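Local structure of flower-specific defensin (Nicotiana alata, 4AAZ) at residues A[3-8]-A[27-32]; A[8-13]-A[17-22]; A[22-27]-A[41-46]. The protein defends the plant against filamentous fungi such as Fusarium oxysporum and Botrytis cinerea and slows the growth of Helicoverpa caterpillars. All blocks are in the same frame, centred on the assembly; numbering follows the deposited sequence. Where two conformers were deposited one is given.

Contact 1: A[3-8]-A[27-32]. With EDO (1,2-ethanediol), chain C.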
loop_
_atom_site.group_PDB
_atom_site.type_symbol
_atom_site.label_atom_id
_atom_site.label_comp_id
_atom_site.label_asym_id
_atom_site.label_seq_id
_atom_site.Cartn_x
_atom_site.Cartn_y
_atom_site.Cartn_z
ATOM N N CYS A 3 -4.855 -7.938 -6.439
ATOM C CA CYS A 3 -3.823 -7.303 -7.232
ATOM C C CYS A 3 -3.131 -6.203 -6.454
ATOM O O CYS A 3 -3.780 -5.505 -5.686
ATOM C CB CYS A 3 -4.439 -6.677 -8.484
ATOM S SG CYS A 3 -4.901 -7.848 -9.813
ATOM N N LYS A 4 -1.832 -6.041 -6.701
ATOM C CA LYS A 4 -1.009 -5.038 -6.028
ATOM C C LYS A 4 -0.798 -3.830 -6.932
ATOM O O LYS A 4 -0.457 -3.963 -8.122
ATOM C CB LYS A 4 0.364 -5.649 -5.682
ATOM C CG LYS A 4 0.260 -6.756 -4.661
ATOM C CD LYS A 4 1.545 -7.543 -4.469
ATOM C CE LYS A 4 1.401 -8.698 -3.464
ATOM N NZ LYS A 4 2.673 -9.467 -3.300
ATOM N N THR A 5 -1.030 -2.654 -6.375
ATOM C CA THR A 5 -0.817 -1.381 -7.060
ATOM C C THR A 5 -0.112 -0.454 -6.071
ATOM O O THR A 5 -0.615 -0.278 -4.962
ATOM C CB THR A 5 -2.150 -0.749 -7.466
ATOM O OG1 THR A 5 -2.868 -1.655 -8.315
ATOM C CG2 THR A 5 -1.921 0.554 -8.185
ATOM N N GLU A 6 1.028 0.129 -6.437
ATOM C CA GLU A 6 1.701 1.062 -5.542
ATOM C C GLU A 6 0.788 2.205 -5.171
ATOM O O GLU A 6 0.095 2.781 -6.026
ATOM C CB GLU A 6 2.993 1.583 -6.153
ATOM C CG GLU A 6 3.823 2.398 -5.182
ATOM C CD GLU A 6 5.245 2.673 -5.617
ATOM O OE1 GLU A 6 5.613 2.381 -6.796
ATOM O OE2 GLU A 6 6.020 3.206 -4.785
ATOM N N SER A 7 0.756 2.558 -3.901
ATOM C CA SER A 7 0.010 3.718 -3.444
ATOM C C SER A 7 0.400 4.987 -4.148
ATOM O O SER A 7 1.586 5.300 -4.294
ATOM C CB SER A 7 0.254 3.900 -1.941
ATOM O OG SER A 7 -0.312 5.123 -1.431
ATOM N N ASN A 8 -0.604 5.773 -4.541
ATOM C CA ASN A 8 -0.320 7.056 -5.181
ATOM C C ASN A 8 -0.176 8.219 -4.225
ATOM O O ASN A 8 0.322 9.264 -4.607
ATOM C CB ASN A 8 -1.397 7.344 -6.206
ATOM C CG ASN A 8 -1.357 6.358 -7.365
ATOM O OD1 ASN A 8 -0.295 6.100 -7.909
ATOM N ND2 ASN A 8 -2.509 5.804 -7.749
ATOM N N GLU A 27 -7.450 5.481 -0.729
ATOM C CA GLU A 27 -7.465 5.374 -2.182
ATOM C C GLU A 27 -8.421 4.292 -2.684
ATOM O O GLU A 27 -8.437 3.974 -3.853
ATOM C CB GLU A 27 -6.058 5.079 -2.692
ATOM C CG GLU A 27 -5.082 6.208 -2.489
ATOM C CD GLU A 27 -3.655 5.847 -2.847
ATOM O OE1 GLU A 27 -3.411 5.315 -3.951
ATOM O OE2 GLU A 27 -2.735 6.107 -2.028
ATOM N N LYS A 28 -9.232 3.754 -1.774
ATOM C CA LYS A 28 -10.270 2.766 -2.096
ATOM C C LYS A 28 -9.733 1.380 -2.406
ATOM O O LYS A 28 -10.393 0.580 -3.058
ATOM C CB LYS A 28 -11.241 3.272 -3.165
ATOM C CG LYS A 28 -11.972 4.538 -2.756
ATOM C CD LYS A 28 -12.933 5.025 -3.856
ATOM C CE LYS A 28 -13.099 6.540 -3.828
ATOM N NZ LYS A 28 -11.827 7.267 -4.196
ATOM N N PHE A 29 -8.550 1.074 -1.893
ATOM C CA PHE A 29 -8.083 -0.288 -1.814
ATOM C C PHE A 29 -8.520 -0.852 -0.475
ATOM O O PHE A 29 -9.042 -0.141 0.376
ATOM C CB PHE A 29 -6.565 -0.332 -1.978
ATOM C CG PHE A 29 -6.073 0.120 -3.332
ATOM C CD1 PHE A 29 -5.776 1.455 -3.555
ATOM C CD2 PHE A 29 -5.891 -0.796 -4.361
ATOM C CE1 PHE A 29 -5.324 1.882 -4.768
ATOM C CE2 PHE A 29 -5.426 -0.385 -5.595
ATOM C CZ PHE A 29 -5.151 0.958 -5.809
ATOM N N THR A 30 -8.298 -2.143 -0.259
ATOM C CA THR A 30 -8.731 -2.763 0.973
ATOM C C THR A 30 -7.591 -2.976 1.974
ATOM O O THR A 30 -7.855 -3.241 3.144
ATOM C CB THR A 30 -9.500 -4.070 0.739
ATOM O OG1 THR A 30 -8.712 -4.961 -0.031
ATOM C CG2 THR A 30 -10.788 -3.816 -0.033
ATOM N N ASP A 31 -6.341 -2.872 1.535
ATOM C CA ASP A 31 -5.197 -2.967 2.438
ATOM C C ASP A 31 -3.989 -2.324 1.774
ATOM O O ASP A 31 -3.989 -2.054 0.562
ATOM C CB ASP A 31 -4.880 -4.432 2.788
ATOM C CG ASP A 31 -3.815 -4.572 3.870
ATOM O OD1 ASP A 31 -3.914 -3.850 4.884
ATOM O OD2 ASP A 31 -2.887 -5.412 3.735
ATOM N N GLY A 32 -2.955 -2.090 2.578
ATOM C CA GLY A 32 -1.646 -1.742 2.079
ATOM C C GLY A 32 -0.589 -2.413 2.918
ATOM O O GLY A 32 -0.760 -2.566 4.115
HETATM C C1 EDO C . -5.290 -7.069 7.999
HETATM O O1 EDO C . -6.687 -7.081 8.404
HETATM C C2 EDO C . -5.114 -6.313 6.686
HETATM O O2 EDO C . -5.317 -4.924 6.917
HETATM O O HOH W 1 -4.933 5.797 -6.110
#

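Contact 2: A[8-13]-A[17-22]. With EDO (1,2-ethanediol), chain C.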
loop_
_atom_site.group_PDB
_atom_site.type_symbol
_atom_site.label_atom_id
_atom_site.label_comp_id
_atom_site.label_asym_id
_atom_site.label_seq_id
_atom_site.Cartn_x
_atom_site.Cartn_y
_atom_site.Cartn_z
ATOM N N ASN A 8 -0.604 5.773 -4.541
ATOM C CA ASN A 8 -0.320 7.056 -5.181
ATOM C C ASN A 8 -0.176 8.219 -4.225
ATOM O O ASN A 8 0.322 9.264 -4.607
ATOM C CB ASN A 8 -1.397 7.344 -6.206
ATOM C CG ASN A 8 -1.357 6.358 -7.365
ATOM O OD1 ASN A 8 -0.295 6.100 -7.909
ATOM N ND2 ASN A 8 -2.509 5.804 -7.749
ATOM N N THR A 9 -0.647 8.049 -2.998
ATOM C CA THR A 9 -0.647 9.114 -2.004
ATOM C C THR A 9 0.258 8.906 -0.802
ATOM O O THR A 9 0.458 9.820 -0.022
ATOM C CB THR A 9 -2.083 9.412 -1.480
ATOM O OG1 THR A 9 -2.548 8.383 -0.583
ATOM C CG2 THR A 9 -3.044 9.605 -2.612
ATOM N N PHE A 10 0.778 7.703 -0.596
ATOM C CA PHE A 10 1.653 7.478 0.561
ATOM C C PHE A 10 2.998 8.161 0.356
ATOM O O PHE A 10 3.648 7.929 -0.663
ATOM C CB PHE A 10 1.895 5.980 0.761
ATOM C CG PHE A 10 2.839 5.648 1.872
ATOM C CD1 PHE A 10 2.416 5.636 3.190
ATOM C CD2 PHE A 10 4.148 5.322 1.600
ATOM C CE1 PHE A 10 3.288 5.328 4.205
ATOM C CE2 PHE A 10 5.017 5.008 2.596
ATOM C CZ PHE A 10 4.598 5.000 3.912
ATOM N N PRO A 11 3.462 8.948 1.331
ATOM C CA PRO A 11 4.749 9.637 1.150
ATOM C C PRO A 11 5.955 8.862 1.673
ATOM O O PRO A 11 5.907 8.344 2.799
ATOM C CB PRO A 11 4.602 10.922 1.996
ATOM C CG PRO A 11 3.232 10.898 2.552
ATOM C CD PRO A 11 2.703 9.486 2.453
ATOM N N GLY A 12 7.018 8.771 0.889
ATOM C CA GLY A 12 8.266 8.246 1.388
ATOM C C GLY A 12 8.393 6.730 1.360
ATOM O O GLY A 12 7.580 6.033 0.777
ATOM N N ILE A 13 9.426 6.215 2.011
ATOM C CA ILE A 13 9.615 4.771 2.044
ATOM C C ILE A 13 8.705 4.119 3.074
ATOM O O ILE A 13 8.330 4.702 4.098
ATOM C CB ILE A 13 11.055 4.313 2.261
ATOM C CG1 ILE A 13 11.571 4.774 3.596
ATOM C CG2 ILE A 13 11.948 4.758 1.106
ATOM C CD1 ILE A 13 12.903 4.079 3.981
ATOM N N LYS A 17 3.450 -0.672 8.592
ATOM C CA LYS A 17 2.171 -0.857 7.921
ATOM C C LYS A 17 1.131 0.258 8.136
ATOM O O LYS A 17 0.477 0.673 7.171
ATOM C CB LYS A 17 1.537 -2.179 8.325
ATOM C CG LYS A 17 0.272 -2.515 7.530
ATOM C CD LYS A 17 -0.374 -3.794 8.021
ATOM C CE LYS A 17 -1.509 -4.241 7.149
ATOM N NZ LYS A 17 -1.030 -4.701 5.814
ATOM N N PRO A 18 0.929 0.722 9.383
ATOM C CA PRO A 18 -0.274 1.566 9.586
ATOM C C PRO A 18 -0.466 2.754 8.628
ATOM O O PRO A 18 -1.572 2.907 8.099
ATOM C CB PRO A 18 -0.135 2.016 11.047
ATOM C CG PRO A 18 0.537 0.822 11.682
ATOM C CD PRO A 18 1.559 0.366 10.663
ATOM N N PRO A 19 0.551 3.592 8.384
ATOM C CA PRO A 19 0.300 4.726 7.490
ATOM C C PRO A 19 0.102 4.309 6.036
ATOM O O PRO A 19 -0.540 5.020 5.259
ATOM C CB PRO A 19 1.551 5.580 7.654
ATOM C CG PRO A 19 2.609 4.627 8.050
ATOM C CD PRO A 19 1.901 3.643 8.966
ATOM N N CYS A 20 0.691 3.179 5.644
ATOM C CA CYS A 20 0.549 2.661 4.290
ATOM C C CYS A 20 -0.856 2.077 4.084
ATOM O O CYS A 20 -1.543 2.383 3.107
ATOM C CB CYS A 20 1.626 1.601 4.036
ATOM S SG CYS A 20 1.404 0.680 2.484
ATOM N N ARG A 21 -1.303 1.237 5.010
ATOM C CA ARG A 21 -2.677 0.769 4.969
ATOM C C ARG A 21 -3.664 1.933 4.944
ATOM O O ARG A 21 -4.631 1.925 4.177
ATOM C CB ARG A 21 -2.956 -0.154 6.164
ATOM C CG ARG A 21 -4.439 -0.527 6.299
ATOM C CD ARG A 21 -4.760 -1.635 7.278
ATOM N NE ARG A 21 -4.120 -1.398 8.556
ATOM C CZ ARG A 21 -3.739 -2.342 9.413
ATOM N NH1 ARG A 21 -3.989 -3.630 9.171
ATOM N NH2 ARG A 21 -3.080 -1.998 10.510
ATOM N N LYS A 22 -3.416 2.947 5.758
ATOM C CA LYS A 22 -4.325 4.084 5.800
ATOM C C LYS A 22 -4.383 4.763 4.436
ATOM O O LYS A 22 -5.462 5.064 3.938
ATOM C CB LYS A 22 -3.901 5.058 6.899
ATOM C CG LYS A 22 -4.806 6.291 7.051
ATOM C CD LYS A 22 -4.274 7.210 8.136
ATOM C CE LYS A 22 -3.444 8.318 7.586
ATOM N NZ LYS A 22 -4.330 9.343 6.949
HETATM C C1 EDO C . -5.290 -7.069 7.999
HETATM O O1 EDO C . -6.687 -7.081 8.404
HETATM C C2 EDO C . -5.114 -6.313 6.686
HETATM O O2 EDO C . -5.317 -4.924 6.917
#

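Contact 3: A[22-27]-A[41-46]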
loop_
_atom_site.group_PDB
_atom_site.type_symbol
_atom_site.label_atom_id
_atom_site.label_comp_id
_atom_site.label_asym_id
_atom_site.label_seq_id
_atom_site.Cartn_x
_atom_site.Cartn_y
_atom_site.Cartn_z
ATOM N N LYS A 22 -3.416 2.947 5.758
ATOM C CA LYS A 22 -4.325 4.084 5.800
ATOM C C LYS A 22 -4.383 4.763 4.436
ATOM O O LYS A 22 -5.462 5.064 3.938
ATOM C CB LYS A 22 -3.901 5.058 6.899
ATOM C CG LYS A 22 -4.806 6.291 7.051
ATOM C CD LYS A 22 -4.274 7.210 8.136
ATOM C CE LYS A 22 -3.444 8.318 7.586
ATOM N NZ LYS A 22 -4.330 9.343 6.949
ATOM N N ALA A 23 -3.232 5.025 3.830
ATOM C CA ALA A 23 -3.207 5.639 2.506
ATOM C C ALA A 23 -3.954 4.808 1.496
ATOM O O ALA A 23 -4.748 5.308 0.716
ATOM C CB ALA A 23 -1.748 5.843 2.075
ATOM N N CYS A 24 -3.698 3.507 1.489
ATOM C CA CYS A 24 -4.343 2.620 0.535
ATOM C C CYS A 24 -5.849 2.589 0.693
ATOM O O CYS A 24 -6.590 2.601 -0.292
ATOM C CB CYS A 24 -3.734 1.235 0.656
ATOM S SG CYS A 24 -2.012 1.169 0.032
ATOM N N ILE A 25 -6.309 2.535 1.940
ATOM C CA ILE A 25 -7.755 2.549 2.186
ATOM C C ILE A 25 -8.340 3.894 1.734
ATOM O O ILE A 25 -9.442 3.949 1.185
ATOM C CB ILE A 25 -8.068 2.172 3.660
ATOM C CG1 ILE A 25 -7.693 0.712 3.853
ATOM C CG2 ILE A 25 -9.527 2.387 3.990
ATOM C CD1 ILE A 25 -7.804 0.200 5.288
ATOM N N SER A 26 -7.611 4.990 1.942
ATOM C CA SER A 26 -8.018 6.320 1.476
ATOM C C SER A 26 -8.204 6.344 -0.027
ATOM O O SER A 26 -8.996 7.128 -0.547
ATOM C CB SER A 26 -6.985 7.396 1.836
ATOM O OG SER A 26 -6.931 7.669 3.220
ATOM N N GLU A 27 -7.450 5.481 -0.729
ATOM C CA GLU A 27 -7.465 5.374 -2.182
ATOM C C GLU A 27 -8.421 4.292 -2.684
ATOM O O GLU A 27 -8.437 3.974 -3.853
ATOM C CB GLU A 27 -6.058 5.079 -2.692
ATOM C CG GLU A 27 -5.082 6.208 -2.489
ATOM C CD GLU A 27 -3.655 5.847 -2.847
ATOM O OE1 GLU A 27 -3.411 5.315 -3.951
ATOM O OE2 GLU A 27 -2.735 6.107 -2.028
ATOM N N CYS A 41 5.008 1.291 -0.599
ATOM C CA CYS A 41 3.680 0.982 -0.091
ATOM C C CYS A 41 2.842 0.416 -1.222
ATOM O O CYS A 41 2.532 1.146 -2.190
ATOM C CB CYS A 41 3.067 2.252 0.466
ATOM S SG CYS A 41 1.350 2.080 0.999
ATOM N N LEU A 42 2.532 -0.875 -1.128
ATOM C CA LEU A 42 1.743 -1.553 -2.140
ATOM C C LEU A 42 0.346 -1.773 -1.622
ATOM O O LEU A 42 0.140 -2.426 -0.587
ATOM C CB LEU A 42 2.385 -2.881 -2.538
ATOM C CG LEU A 42 3.816 -2.778 -3.067
ATOM C CD1 LEU A 42 4.363 -4.202 -3.380
ATOM C CD2 LEU A 42 3.876 -1.895 -4.289
ATOM N N CYS A 43 -0.617 -1.220 -2.345
ATOM C CA CYS A 43 -2.021 -1.413 -2.029
ATOM C C CYS A 43 -2.545 -2.686 -2.674
ATOM O O CYS A 43 -2.080 -3.082 -3.765
ATOM C CB CYS A 43 -2.870 -0.238 -2.527
ATOM S SG CYS A 43 -2.309 1.393 -1.979
ATOM N N THR A 44 -3.523 -3.313 -2.039
ATOM C CA THR A 44 -4.157 -4.488 -2.605
ATOM C C THR A 44 -5.672 -4.349 -2.588
ATOM O O THR A 44 -6.243 -3.718 -1.685
ATOM C CB THR A 44 -3.759 -5.778 -1.869
ATOM O OG1 THR A 44 -3.930 -5.615 -0.457
ATOM C CG2 THR A 44 -2.329 -6.119 -2.146
ATOM N N LYS A 45 -6.325 -4.924 -3.595
ATOM C CA LYS A 45 -7.781 -5.064 -3.585
ATOM C C LYS A 45 -8.129 -6.216 -4.508
ATOM O O LYS A 45 -7.294 -6.606 -5.329
ATOM C CB LYS A 45 -8.472 -3.761 -4.031
ATOM C CG LYS A 45 -8.261 -3.361 -5.478
ATOM C CD LYS A 45 -8.974 -2.049 -5.775
ATOM C CE LYS A 45 -8.741 -1.571 -7.187
ATOM N NZ LYS A 45 -9.422 -0.257 -7.422
ATOM N N PRO A 46 -9.336 -6.772 -4.396
ATOM C CA PRO A 46 -9.754 -7.854 -5.286
ATOM C C PRO A 46 -9.716 -7.412 -6.734
ATOM O O PRO A 46 -10.040 -6.271 -7.062
ATOM C CB PRO A 46 -11.194 -8.142 -4.843
ATOM C CG PRO A 46 -11.191 -7.763 -3.368
ATOM C CD PRO A 46 -10.334 -6.507 -3.343
HETATM O O HOH W 2 -8.696 1.989 -5.979
#

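Contact 1: A[3-8]-A[27-32]
Thr5 meets the phenyl ring of Phe29 obliquely, neither squarely over a face nor at an edge: CB of Thr5 sits 3.8 Å from CE2 of Phe29 and as close to CZ, while OG1 lies nearest CE2 and CG2 nearest CZ, so the threonine spans that bond of the ring. Elsewhere on its rim, in the ring plane, lies CB of Glu27, and Lys45 of the central strand 41-46 makes a cation-pi contact with the ring. The second flat group is the Glu27 carboxylate, whose oxygens are both met on their syn sides, 19° out of plane. OE2 accepts a bond from the hydroxyl of Ser7 (OG to OE2 2.7 Å), and OE1 takes the backbone N of Asn8 at 2.9 Å, nearly straight at 167°. The side chain reaches this far because it runs extended beyond CG (chi2 173°). A water bridges Asn8 ND2 and Glu27 OE1, 2.7 Å from the latter. Glu27 is the first residue to leave the helix, which ends in a Schellman motif with Lys28, of positive phi, as the C' residue. With Thr9 OG1 also bound to OE2, three protein donors and a water grip the carboxylate and fix its rotation. Such neutral donors would probably stabilise the ionised form, and they tie the turn after strand 2-6 to the helix C-terminus.

Contact 2: A[8-13]-A[17-22]
Phe10 gives up the most surface here, leaning its ring against the first turns of the helix at Pro19 and Cys20. With CG anti to the backbone N (chi1 177°), the ring swings toward the helix and touches it mainly through CD1 and CE1. Cys20 lies over one face: its CB is 4.1 Å from Phe10 CE1, and its sulfur stands farther off, with SG 5.2 Å from the ring centroid and only 12° from the ring normal, a Cys sulfur-aromatic contact. Pro19 takes the edge instead. Its CB lies in the ring plane 3.9 Å from Phe10 CE1, and its carbonyl O is also near that plane, 3.7 Å from CD1, so that the positively polarised rim of the phenyl group faces an oxygen. The flat ring thus sets its edge against Pro19 and one face against Cys20, and no hydrogen bond crosses the interface. On another side of the helix, Arg21 NH1 donates to O2 of an ethanediol probably left from the crystallisation liquor, at 2.9 Å; CD of Lys17 lies over one face of this guanidinium, 3.7 Å above its plane and toward the rim. Phe10 belongs to the loop joining strand 2-6 to helix 17-26, and the ring also touches Ala23 one turn further along. Cys20 continues through its disulfide to Cys41 on strand 41-46, while Lys17 bridges from the helix to Asp31 and Gly32 of strand 31-34.

Contact 3: A[22-27]-A[41-46]
Helix 22-26 and strand 41-46 approach to 8.3 Å between their axes and cross at -46°, with Cys24 and Cys43 the nearest pair, their CA atoms 5.3 Å apart. Both side chains start toward each other and are joined by a disulfide, Cys24 SG to Cys43 SG 2.0 Å, whose chi3 is -78°. In each cysteine the first torsion puts the sulfur anti to the carbonyl carbon and beside the backbone N, where the two sulfurs meet. The bridge holds Cys24 CB 3.6 Å from Cys43 CB. A second sulfur packs alongside: SG of Cys41 is 3.6 Å from SG of Cys24, and is itself bonded to Cys20 one helical turn earlier. Cysteines two apart on the strand and four apart on the helix thus pair in step, the cysteine-stabilised alpha-beta motif of plant defensins. At the end of the helix the link is made by water, which donates to the carbonyl O of Glu27 and accepts from Lys45 NZ at 2.8 Å. Thr44 and Leu42 point their side chains away from the helix, Thr44 against both flanking strands. The bonding between helix and strand is therefore chiefly covalent: no direct hydrogen bond crosses, and three buried cysteines fill the interface with sulfur in a protein too small for an extensive hydrophobic core.

All three contacts brace one small fold, a helix laid on a three-stranded antiparallel sheet. Contacts 1 and 3 lie with centres about 3 Å apart and share Glu27; strand 41-46 of contact 3 runs between the two strands that contact 1 reaches, with Thr5 O 2.8 Å from Cys43 N. Contact 2 lies about 8 Å from contact 3, centre to centre, and is joined to it by the Cys20-Cys41 disulfide. From contact 2, Thr9 OG1 reaches Glu27 OE2 at 2.7 Å, linking the loop to the residue shared by the other two. The ethanediol bridges Asp31 of contact 1 and Arg21 of contact 2.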